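PDB 7AGL: N-acetylmuramoyl-L-alanine amidase from Mycobacteroides abscessus, which probably cleaves, as a zinc-dependent amidase, the amide bond between N-acetylmuramic acid and L-alanine in cell-wall peptidoglycan. Local coordinates for residues Met75-Gly78 against Asp79-Lys82; Met185-Ala188 against Gln189-Ala192. All blocks are in the same frame, centred on the assembly; numbering follows the deposited sequence.

Contact 1: residues Met75-Gly78 against Asp79-Lys82; sequences MTRG and DDNK
Arg-77 reaches forward along its own chain to bind both the backbone of Asp-79 and the side chain of Asp-80, in the loop between strand 72-75 and helix 87-96. Its CB points toward 79-82, and chi1 of 63° sets CG above the main chain, from where an extended chain runs to NE. CG passes the carbonyl oxygen of Asp-79 loosely, and CD comes to 3.5 Å from that O. NE itself bonds to the carbonyl of Pro-14. At the end of the guanidinium, NH1 divides its two hydrogens: one goes to Asp-79 O at 3.0 Å, the other to Asp-80 OD1 at 2.9 Å, the latter a nearly straight hydrogen bond (163°) within a salt bridge, on the anti side of the carboxylate. Both acceptors lie close to the guanidinium plane, while the carboxylate is turned 40° from it. NH2 donates to the carbonyl of His-52 and, weakly, to that of Gly-15. Asp-80 OD1 also accepts from His-52 ND1, and its OD2 pairs with Thr-53 OG1. Beyond Arg-77, Asp-79 OD1 accepts from Asn-81 N at 2.8 Å, an Asx turn, and from Lys-82 N at 2.8 Å, which extends it to an Asx motif, both from the same face of its carboxylate. Bonds along the guanidinium edge thus fix its rotation, and its positive charge, with the bonds to His-52 and Thr-53, would probably favour an ionised Asp-80.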
# COMPACT_ATOMS: atom_id res chain seq x y z
N MET A 75 -3.45 10.12 -6.71
CA MET A 75 -4.07 8.92 -6.18
C MET A 75 -4.59 8.08 -7.34
O MET A 75 -4.83 8.58 -8.44
CB MET A 75 -5.23 9.25 -5.22
CG MET A 75 -4.80 10.01 -3.97
SD MET A 75 -6.19 10.31 -2.86
CE MET A 75 -7.41 11.07 -3.94
N THR A 76 -4.78 6.79 -7.06
CA THR A 76 -5.26 5.83 -8.06
C THR A 76 -6.78 5.65 -8.05
O THR A 76 -7.30 4.93 -8.91
CB THR A 76 -4.63 4.46 -7.84
OG1 THR A 76 -4.89 4.07 -6.48
CG2 THR A 76 -3.13 4.51 -8.08
N ARG A 77 -7.49 6.24 -7.09
CA ARG A 77 -8.95 6.26 -7.17
C ARG A 77 -9.46 7.53 -6.51
O ARG A 77 -8.74 8.19 -5.76
CB ARG A 77 -9.60 5.02 -6.54
CG ARG A 77 -9.36 4.84 -5.05
CD ARG A 77 -10.17 3.67 -4.56
NE ARG A 77 -9.69 3.02 -3.33
CZ ARG A 77 -10.41 2.86 -2.23
NH1 ARG A 77 -11.63 3.39 -2.10
NH2 ARG A 77 -9.88 2.18 -1.22
N GLY A 78 -10.72 7.85 -6.81
CA GLY A 78 -11.32 9.11 -6.44
C GLY A 78 -12.49 9.02 -5.48
O GLY A 78 -13.10 10.04 -5.15
N ASP A 79 -12.81 7.82 -5.00
CA ASP A 79 -13.93 7.68 -4.08
C ASP A 79 -13.80 6.38 -3.32
O ASP A 79 -12.97 5.52 -3.64
CB ASP A 79 -15.27 7.73 -4.82
CG ASP A 79 -15.48 6.53 -5.73
OD1 ASP A 79 -15.66 5.41 -5.19
OD2 ASP A 79 -15.45 6.72 -6.96
N ASP A 80 -14.67 6.23 -2.33
CA ASP A 80 -14.80 4.98 -1.58
C ASP A 80 -16.22 4.44 -1.65
O ASP A 80 -16.75 3.89 -0.67
CB ASP A 80 -14.38 5.18 -0.13
CG ASP A 80 -14.23 3.86 0.61
OD1 ASP A 80 -13.60 2.95 0.03
OD2 ASP A 80 -14.75 3.75 1.75
N ASN A 81 -16.87 4.54 -2.81
CA ASN A 81 -18.20 3.93 -2.91
C ASN A 81 -18.57 3.42 -4.29
O ASN A 81 -19.70 2.93 -4.44
CB ASN A 81 -19.27 4.92 -2.39
CG ASN A 81 -19.43 6.12 -3.28
OD1 ASN A 81 -20.20 6.10 -4.24
ND2 ASN A 81 -18.72 7.19 -2.96
N LYS A 82 -17.69 3.48 -5.30
CA LYS A 82 -17.99 2.98 -6.64
C LYS A 82 -16.86 2.07 -7.11
O LYS A 82 -15.78 2.00 -6.49
CB LYS A 82 -18.15 4.12 -7.65
CG LYS A 82 -19.37 5.01 -7.42
CD LYS A 82 -20.67 4.23 -7.49
CE LYS A 82 -21.85 5.17 -7.23
NZ LYS A 82 -23.16 4.49 -7.36

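Contact 2: residues Met185-Ala188 against Gln189-Ala192; sequences MKNA and QDSA
Asn-187 caps the first turn of helix 188-195, its OD1 accepting from Asp-190 N at 2.9 Å. This N-cap bond is nearly straight (168°), lies in the carbonyl plane and uses a lone pair of OD1. With CG anti to the backbone N (chi1 169°), the amide is carried forward over the helix start, where OD1 also lies 3.0 Å from Gln-189 N. The other end of the amide is engaged as well, ND2 donating to the carbonyl of Ala-112. Asn-187 O takes up the next helical NH, that of Ser-191, at 2.9 Å, and Ala-188 O accepts from Ala-192 N at 3.1 Å, so the regular helical pattern follows directly on the cap. Ser-191 CB points back toward the preceding loop and packs 3.7 Å from Met-185 O. Asp-190 turns its carboxylate to the backbone: OD2 accepts from Asn-184 N and from Gly-116 N. A negative side chain in the first turn would also suit the helix dipole. The cap follows closely on strand 177-184, with Asp-190 tying the short helix to the strand's last residue and to the chain leading into strand 118-122, while Met-185 packs against Glu-51 and Phe-54 of helix 51-68.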
# COMPACT_ATOMS: atom_id res chain seq x y z
N MET A 185 -6.51 -6.76 9.95
CA MET A 185 -7.85 -6.31 10.33
C MET A 185 -8.56 -7.30 11.24
O MET A 185 -9.52 -6.91 11.94
CB MET A 185 -8.73 -6.05 9.09
CG MET A 185 -8.09 -5.16 8.06
SD MET A 185 -9.31 -4.37 6.97
CE MET A 185 -9.64 -2.89 7.92
N LYS A 186 -8.14 -8.56 11.24
CA LYS A 186 -8.77 -9.61 12.04
C LYS A 186 -8.20 -9.69 13.45
O LYS A 186 -8.61 -10.57 14.22
CB LYS A 186 -8.64 -10.97 11.35
CG LYS A 186 -9.23 -11.00 9.92
CD LYS A 186 -10.69 -10.55 9.90
CE LYS A 186 -11.33 -10.79 8.52
NZ LYS A 186 -12.74 -10.25 8.53
N ASN A 187 -7.30 -8.78 13.81
CA ASN A 187 -6.65 -8.76 15.11
C ASN A 187 -7.22 -7.64 15.98
O ASN A 187 -7.52 -6.55 15.48
CB ASN A 187 -5.14 -8.56 14.94
CG ASN A 187 -4.45 -8.27 16.25
OD1 ASN A 187 -4.20 -7.10 16.58
ND2 ASN A 187 -4.14 -9.32 17.01
N ALA A 188 -7.34 -7.89 17.29
CA ALA A 188 -8.05 -6.95 18.16
C ALA A 188 -7.34 -5.60 18.23
O ALA A 188 -7.98 -4.55 18.15
CB ALA A 188 -8.21 -7.54 19.56
N GLN A 189 -6.02 -5.62 18.41
CA GLN A 189 -5.25 -4.39 18.57
C GLN A 189 -5.17 -3.60 17.27
O GLN A 189 -5.35 -2.36 17.26
CB GLN A 189 -3.86 -4.75 19.08
CG GLN A 189 -2.91 -3.62 19.27
CD GLN A 189 -1.48 -4.13 19.49
OE1 GLN A 189 -1.26 -5.30 19.82
NE2 GLN A 189 -0.52 -3.25 19.30
N ASP A 190 -4.90 -4.27 16.15
CA ASP A 190 -4.84 -3.57 14.87
C ASP A 190 -6.21 -3.03 14.46
O ASP A 190 -6.32 -1.91 13.96
CB ASP A 190 -4.28 -4.48 13.78
CG ASP A 190 -2.78 -4.73 13.92
OD1 ASP A 190 -2.11 -4.09 14.78
OD2 ASP A 190 -2.26 -5.59 13.16
N SER A 191 -7.27 -3.82 14.64
CA SER A 191 -8.61 -3.33 14.32
C SER A 191 -8.92 -2.05 15.10
O SER A 191 -9.46 -1.08 14.55
CB SER A 191 -9.66 -4.39 14.63
OG SER A 191 -10.98 -3.84 14.55
N ALA A 192 -8.62 -2.04 16.40
CA ALA A 192 -8.86 -0.84 17.18
C ALA A 192 -8.13 0.36 16.60
O ALA A 192 -8.69 1.45 16.49
CB ALA A 192 -8.45 -1.09 18.64

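In the fold
Both contacts are local and follow strands of the mixed sheet: contact 1 beyond the edge strand 72-75, contact 2 beyond the interior strand 177-184. Their centres are 24 Å apart and they do not touch, yet helix 51-68 borders both, and the side chains of Arg-77 and Met-185 come to about 9 and 8 Å from the zinc, which His-16, Glu-51 and His-106 bind. Each is partly buried, with a buried polar side chain beside exposed residues. In contact 1 a charged pair, backbone carbonyls and an Asx turn shape an irregular loop; in contact 2 a neutral amide and main-chain bonds start a helix, and the acidic side chain pairs with backbone NH groups.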